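Local atomic coordinates of ALDH21) (Physcomitrella patens subsp. patens, PDB entry 5MZ5), a protein that oxidises succinic semialdehyde to succinate with NADP(+) as an aldehyde dehydrogenase of lower plants and some vascular plants. Residues A394-I406 and I415-D427. Sequence-based numbering, arbitrary orientation.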
loop_
_atom_site.group_PDB
_atom_site.type_symbol
_atom_site.label_atom_id
_atom_site.label_comp_id
_atom_site.label_asym_id
_atom_site.label_seq_id
_atom_site.Cartn_x
_atom_site.Cartn_y
_atom_site.Cartn_z
ATOM N N ALA A 394 31.838 32.453 22.234
ATOM C CA ALA A 394 31.077 31.284 21.783
ATOM C C ALA A 394 30.999 31.222 20.240
ATOM O O ALA A 394 30.508 30.236 19.684
ATOM C CB ALA A 394 29.680 31.285 22.397
ATOM N N PHE A 395 31.517 32.259 19.556
ATOM C CA PHE A 395 31.545 32.343 18.100
ATOM C C PHE A 395 32.767 31.647 17.494
ATOM O O PHE A 395 33.888 31.817 17.973
ATOM C CB PHE A 395 31.524 33.812 17.638
ATOM C CG PHE A 395 30.180 34.491 17.752
ATOM C CD1 PHE A 395 29.252 34.410 16.720
ATOM C CD2 PHE A 395 29.853 35.239 18.879
ATOM C CE1 PHE A 395 28.017 35.063 16.815
ATOM C CE2 PHE A 395 28.610 35.891 18.971
ATOM C CZ PHE A 395 27.699 35.789 17.942
ATOM N N ILE A 396 32.528 30.863 16.435
ATOM C CA ILE A 396 33.540 30.183 15.630
ATOM C C ILE A 396 33.329 30.705 14.228
ATOM O O ILE A 396 32.212 30.631 13.701
ATOM C CB ILE A 396 33.447 28.614 15.690
ATOM C CG1 ILE A 396 33.931 28.059 17.046
ATOM C CG2 ILE A 396 34.227 27.940 14.541
ATOM C CD1 ILE A 396 35.541 28.095 17.273
ATOM N N GLU A 397 34.393 31.226 13.620
ATOM C CA GLU A 397 34.359 31.714 12.241
ATOM C C GLU A 397 34.015 30.555 11.285
ATOM O O GLU A 397 34.441 29.420 11.545
ATOM C CB GLU A 397 35.722 32.285 11.847
ATOM C CG GLU A 397 35.979 33.665 12.401
ATOM C CD GLU A 397 37.356 34.222 12.098
ATOM O OE1 GLU A 397 37.519 35.459 12.201
ATOM O OE2 GLU A 397 38.274 33.434 11.770
ATOM N N PRO A 398 33.247 30.797 10.193
ATOM C CA PRO A 398 33.004 29.695 9.229
ATOM C C PRO A 398 34.370 29.272 8.660
ATOM O O PRO A 398 35.167 30.110 8.225
ATOM C CB PRO A 398 32.053 30.308 8.195
ATOM C CG PRO A 398 32.190 31.767 8.349
ATOM C CD PRO A 398 32.690 32.084 9.723
ATOM N N THR A 399 34.695 27.990 8.830
ATOM C CA THR A 399 35.998 27.422 8.518
ATOM C C THR A 399 35.953 26.398 7.401
ATOM O O THR A 399 35.013 25.617 7.320
ATOM C CB THR A 399 36.566 26.791 9.813
ATOM O OG1 THR A 399 36.495 27.731 10.884
ATOM C CG2 THR A 399 37.990 26.283 9.665
ATOM N N VAL A 400 37.012 26.383 6.572
ATOM C CA VAL A 400 37.261 25.414 5.497
ATOM C C VAL A 400 38.710 24.933 5.624
ATOM O O VAL A 400 39.627 25.740 5.644
ATOM C CB VAL A 400 36.940 25.905 4.053
ATOM C CG1 VAL A 400 37.072 24.759 3.045
ATOM C CG2 VAL A 400 35.544 26.521 3.975
ATOM N N ILE A 401 38.898 23.621 5.750
ATOM C CA ILE A 401 40.218 23.002 5.873
ATOM C C ILE A 401 40.363 21.948 4.778
ATOM O O ILE A 401 39.489 21.102 4.601
ATOM C CB ILE A 401 40.553 22.424 7.282
ATOM C CG1 ILE A 401 39.805 23.158 8.431
ATOM C CG2 ILE A 401 42.081 22.407 7.500
ATOM C CD1 ILE A 401 39.842 22.461 9.803
ATOM N N GLU A 402 41.482 22.002 4.075
ATOM C CA GLU A 402 41.829 21.129 2.970
ATOM C C GLU A 402 42.776 20.001 3.410
ATOM O O GLU A 402 43.681 20.228 4.207
ATOM C CB GLU A 402 42.465 21.996 1.870
ATOM C CG GLU A 402 42.989 21.278 0.647
ATOM C CD GLU A 402 43.578 22.271 -0.334
ATOM O OE1 GLU A 402 44.742 22.699 -0.139
ATOM O OE2 GLU A 402 42.830 22.704 -1.237
ATOM N N ASP A 403 42.524 18.774 2.895
ATOM C CA ASP A 403 43.321 17.550 3.100
ATOM C C ASP A 403 43.609 17.206 4.580
ATOM O O ASP A 403 44.755 16.945 4.963
ATOM C CB ASP A 403 44.625 17.603 2.266
ATOM C CG ASP A 403 44.384 17.740 0.769
ATOM O OD1 ASP A 403 43.326 17.244 0.283
ATOM O OD2 ASP A 403 45.238 18.352 0.082
ATOM N N VAL A 404 42.550 17.164 5.393
ATOM C CA VAL A 404 42.658 16.779 6.798
ATOM C C VAL A 404 42.801 15.236 6.845
ATOM O O VAL A 404 41.968 14.536 6.260
ATOM C CB VAL A 404 41.462 17.300 7.635
ATOM C CG1 VAL A 404 41.460 16.705 9.042
ATOM C CG2 VAL A 404 41.469 18.823 7.699
ATOM N N PRO A 405 43.865 14.689 7.488
ATOM C CA PRO A 405 44.017 13.220 7.523
ATOM C C PRO A 405 42.948 12.512 8.361
ATOM O O PRO A 405 42.334 13.114 9.238
ATOM C CB PRO A 405 45.441 13.017 8.068
ATOM C CG PRO A 405 45.715 14.231 8.854
ATOM C CD PRO A 405 44.984 15.362 8.186
ATOM N N ILE A 406 42.733 11.230 8.064
ATOM C CA ILE A 406 41.751 10.339 8.688
ATOM C C ILE A 406 41.916 10.230 10.230
ATOM O O ILE A 406 40.926 10.037 10.924
ATOM C CB ILE A 406 41.756 8.943 7.965
ATOM C CG1 ILE A 406 40.497 8.119 8.290
ATOM C CG2 ILE A 406 43.047 8.133 8.210
ATOM C CD1 ILE A 406 39.305 8.364 7.369
ATOM N N ILE A 415 31.842 17.124 14.082
ATOM C CA ILE A 415 32.364 18.382 14.605
ATOM C C ILE A 415 31.205 19.246 15.202
ATOM O O ILE A 415 31.409 19.902 16.218
ATOM C CB ILE A 415 33.260 19.109 13.559
ATOM C CG1 ILE A 415 34.147 20.181 14.215
ATOM C CG2 ILE A 415 32.461 19.680 12.385
ATOM C CD1 ILE A 415 35.604 20.345 13.540
ATOM N N PHE A 416 29.991 19.203 14.592
ATOM C CA PHE A 416 28.816 19.972 15.046
ATOM C C PHE A 416 29.168 21.492 15.194
ATOM O O PHE A 416 28.882 22.128 16.214
ATOM C CB PHE A 416 28.254 19.350 16.353
ATOM C CG PHE A 416 26.757 19.230 16.432
ATOM C CD1 PHE A 416 26.075 18.295 15.653
ATOM C CD2 PHE A 416 26.024 20.011 17.327
ATOM C CE1 PHE A 416 24.686 18.152 15.757
ATOM C CE2 PHE A 416 24.627 19.875 17.421
ATOM C CZ PHE A 416 23.973 18.949 16.635
ATOM N N GLY A 417 29.830 22.026 14.167
ATOM C CA GLY A 417 30.303 23.406 14.112
ATOM C C GLY A 417 30.444 23.892 12.686
ATOM O O GLY A 417 30.292 23.093 11.750
ATOM N N PRO A 418 30.731 25.199 12.464
ATOM C CA PRO A 418 30.779 25.693 11.073
ATOM C C PRO A 418 32.122 25.391 10.408
ATOM O O PRO A 418 32.896 26.299 10.099
ATOM C CB PRO A 418 30.463 27.190 11.224
ATOM C CG PRO A 418 31.012 27.545 12.584
ATOM C CD PRO A 418 30.942 26.296 13.439
ATOM N N VAL A 419 32.403 24.091 10.227
ATOM C CA VAL A 419 33.657 23.574 9.689
ATOM C C VAL A 419 33.389 22.607 8.563
ATOM O O VAL A 419 32.624 21.656 8.746
ATOM C CB VAL A 419 34.583 22.934 10.777
ATOM C CG1 VAL A 419 35.971 22.614 10.204
ATOM C CG2 VAL A 419 34.717 23.828 11.999
ATOM N N VAL A 420 34.048 22.840 7.410
ATOM C CA VAL A 420 33.954 21.996 6.217
ATOM C C VAL A 420 35.331 21.465 5.834
ATOM O O VAL A 420 36.281 22.237 5.697
ATOM C CB VAL A 420 33.259 22.710 5.023
ATOM C CG1 VAL A 420 33.246 21.826 3.771
ATOM C CG2 VAL A 420 31.840 23.135 5.386
ATOM N N LEU A 421 35.429 20.140 5.663
ATOM C CA LEU A 421 36.657 19.482 5.235
ATOM C C LEU A 421 36.593 19.223 3.741
ATOM O O LEU A 421 35.765 18.439 3.285
ATOM C CB LEU A 421 36.933 18.194 6.017
ATOM C CG LEU A 421 37.037 18.305 7.541
ATOM C CD1 LEU A 421 37.649 17.075 8.106
ATOM C CD2 LEU A 421 37.852 19.514 7.978
ATOM N N LEU A 422 37.447 19.926 2.983
ATOM C CA LEU A 422 37.517 19.856 1.526
ATOM C C LEU A 422 38.531 18.835 1.033
ATOM O O LEU A 422 39.657 18.772 1.529
ATOM C CB LEU A 422 37.842 21.257 0.966
ATOM C CG LEU A 422 37.917 21.442 -0.555
ATOM C CD1 LEU A 422 36.584 21.085 -1.254
ATOM C CD2 LEU A 422 38.309 22.865 -0.890
ATOM N N TYR A 423 38.120 18.048 0.032
ATOM C CA TYR A 423 38.941 17.011 -0.609
ATOM C C TYR A 423 38.711 16.990 -2.112
ATOM O O TYR A 423 37.631 17.333 -2.601
ATOM C CB TYR A 423 38.612 15.612 -0.040
ATOM C CG TYR A 423 38.811 15.484 1.452
ATOM C CD1 TYR A 423 40.076 15.261 1.990
ATOM C CD2 TYR A 423 37.735 15.601 2.334
ATOM C CE1 TYR A 423 40.271 15.161 3.368
ATOM C CE2 TYR A 423 37.914 15.492 3.716
ATOM C CZ TYR A 423 39.187 15.273 4.229
ATOM O OH TYR A 423 39.388 15.164 5.586
ATOM N N LYS A 424 39.729 16.531 -2.828
ATOM C CA LYS A 424 39.729 16.356 -4.270
ATOM C C LYS A 424 39.691 14.855 -4.547
ATOM O O LYS A 424 40.242 14.070 -3.772
ATOM C CB LYS A 424 41.020 16.955 -4.854
ATOM C CG LYS A 424 41.115 16.940 -6.387
ATOM C CD LYS A 424 42.426 17.543 -6.943
ATOM C CE LYS A 424 43.728 16.852 -6.625
ATOM N NZ LYS A 424 44.891 17.699 -7.018
ATOM N N TYR A 425 39.055 14.458 -5.655
ATOM C CA TYR A 425 39.039 13.063 -6.092
ATOM C C TYR A 425 39.163 13.013 -7.615
ATOM O O TYR A 425 38.852 13.999 -8.297
ATOM C CB TYR A 425 37.801 12.278 -5.561
ATOM C CG TYR A 425 36.500 12.669 -6.224
ATOM C CD1 TYR A 425 36.110 12.095 -7.430
ATOM C CD2 TYR A 425 35.652 13.606 -5.642
ATOM C CE1 TYR A 425 34.928 12.470 -8.060
ATOM C CE2 TYR A 425 34.443 13.959 -6.239
ATOM C CZ TYR A 425 34.087 13.390 -7.450
ATOM O OH TYR A 425 32.934 13.784 -8.069
ATOM N N SER A 426 39.609 11.863 -8.135
ATOM C CA SER A 426 39.741 11.641 -9.577
ATOM C C SER A 426 38.805 10.524 -10.038
ATOM O O SER A 426 38.394 10.520 -11.203
ATOM C CB SER A 426 41.185 11.299 -9.947
ATOM O OG SER A 426 41.686 10.226 -9.164
ATOM N N ASP A 427 38.494 9.570 -9.136
ATOM C CA ASP A 427 37.614 8.443 -9.436
ATOM C C ASP A 427 36.305 8.528 -8.637
ATOM O O ASP A 427 36.336 8.615 -7.409
ATOM C CB ASP A 427 38.342 7.107 -9.191
ATOM C CG ASP A 427 37.538 5.892 -9.619
ATOM O OD1 ASP A 427 37.278 5.751 -10.823
ATOM O OD2 ASP A 427 37.172 5.089 -8.747
HETATM O O HOH W 1 39.933 18.336 4.527
#
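Thr399 to Glu402 run beside Val419 to Leu422 as parallel neighbours, laced by backbone bonds from Thr399 N to Pro418 O (2.8 Å) through to Asp403 N and Leu422 O (3.2 Å). Packing is closest on the face that carries Ile401 and Leu421. These two run alongside each other with their tips in the same direction, and Ile401 CD1 reaches past to Val419 CG1 (3.9 Å). Val404, just beyond the strand, lies roughly perpendicular to Leu421 and straddles its fork: CG2 meets Leu421 CD2 at 3.7 Å, while CB and CG1 sit against CD1. On the reverse face Val400 CG1 touches Leu422 CB, and helix 333-345 packs over both; Glu402 sends its carboxylate to Tyr333 and Lys337 of that helix. At the other end Ile396 CG2 lies against the ring of Pro418, the centre of an inverse gamma turn.

The looser, more solvent-facing end is at Asp403 and Tyr423. With CG anti to its own carbonyl carbon (chi1 -58°), Tyr423 swings its ring back to the turn, where OH donates to Val404 O (2.7 Å) at the ring edge. A water over one face of that ring gives hydrogens to Ile401 O and Leu422 O and accepts one from Val404 N, bridging the strands where they part. A phenylalanine here lacks the hydroxyl and would probably leave Val404 O without this donor and the turn less firmly held. Strand 395-402, helix 409-412 and strand 419-425 thus form a beta-alpha-beta crossover in the mixed sheet of this aldehyde dehydrogenase fold.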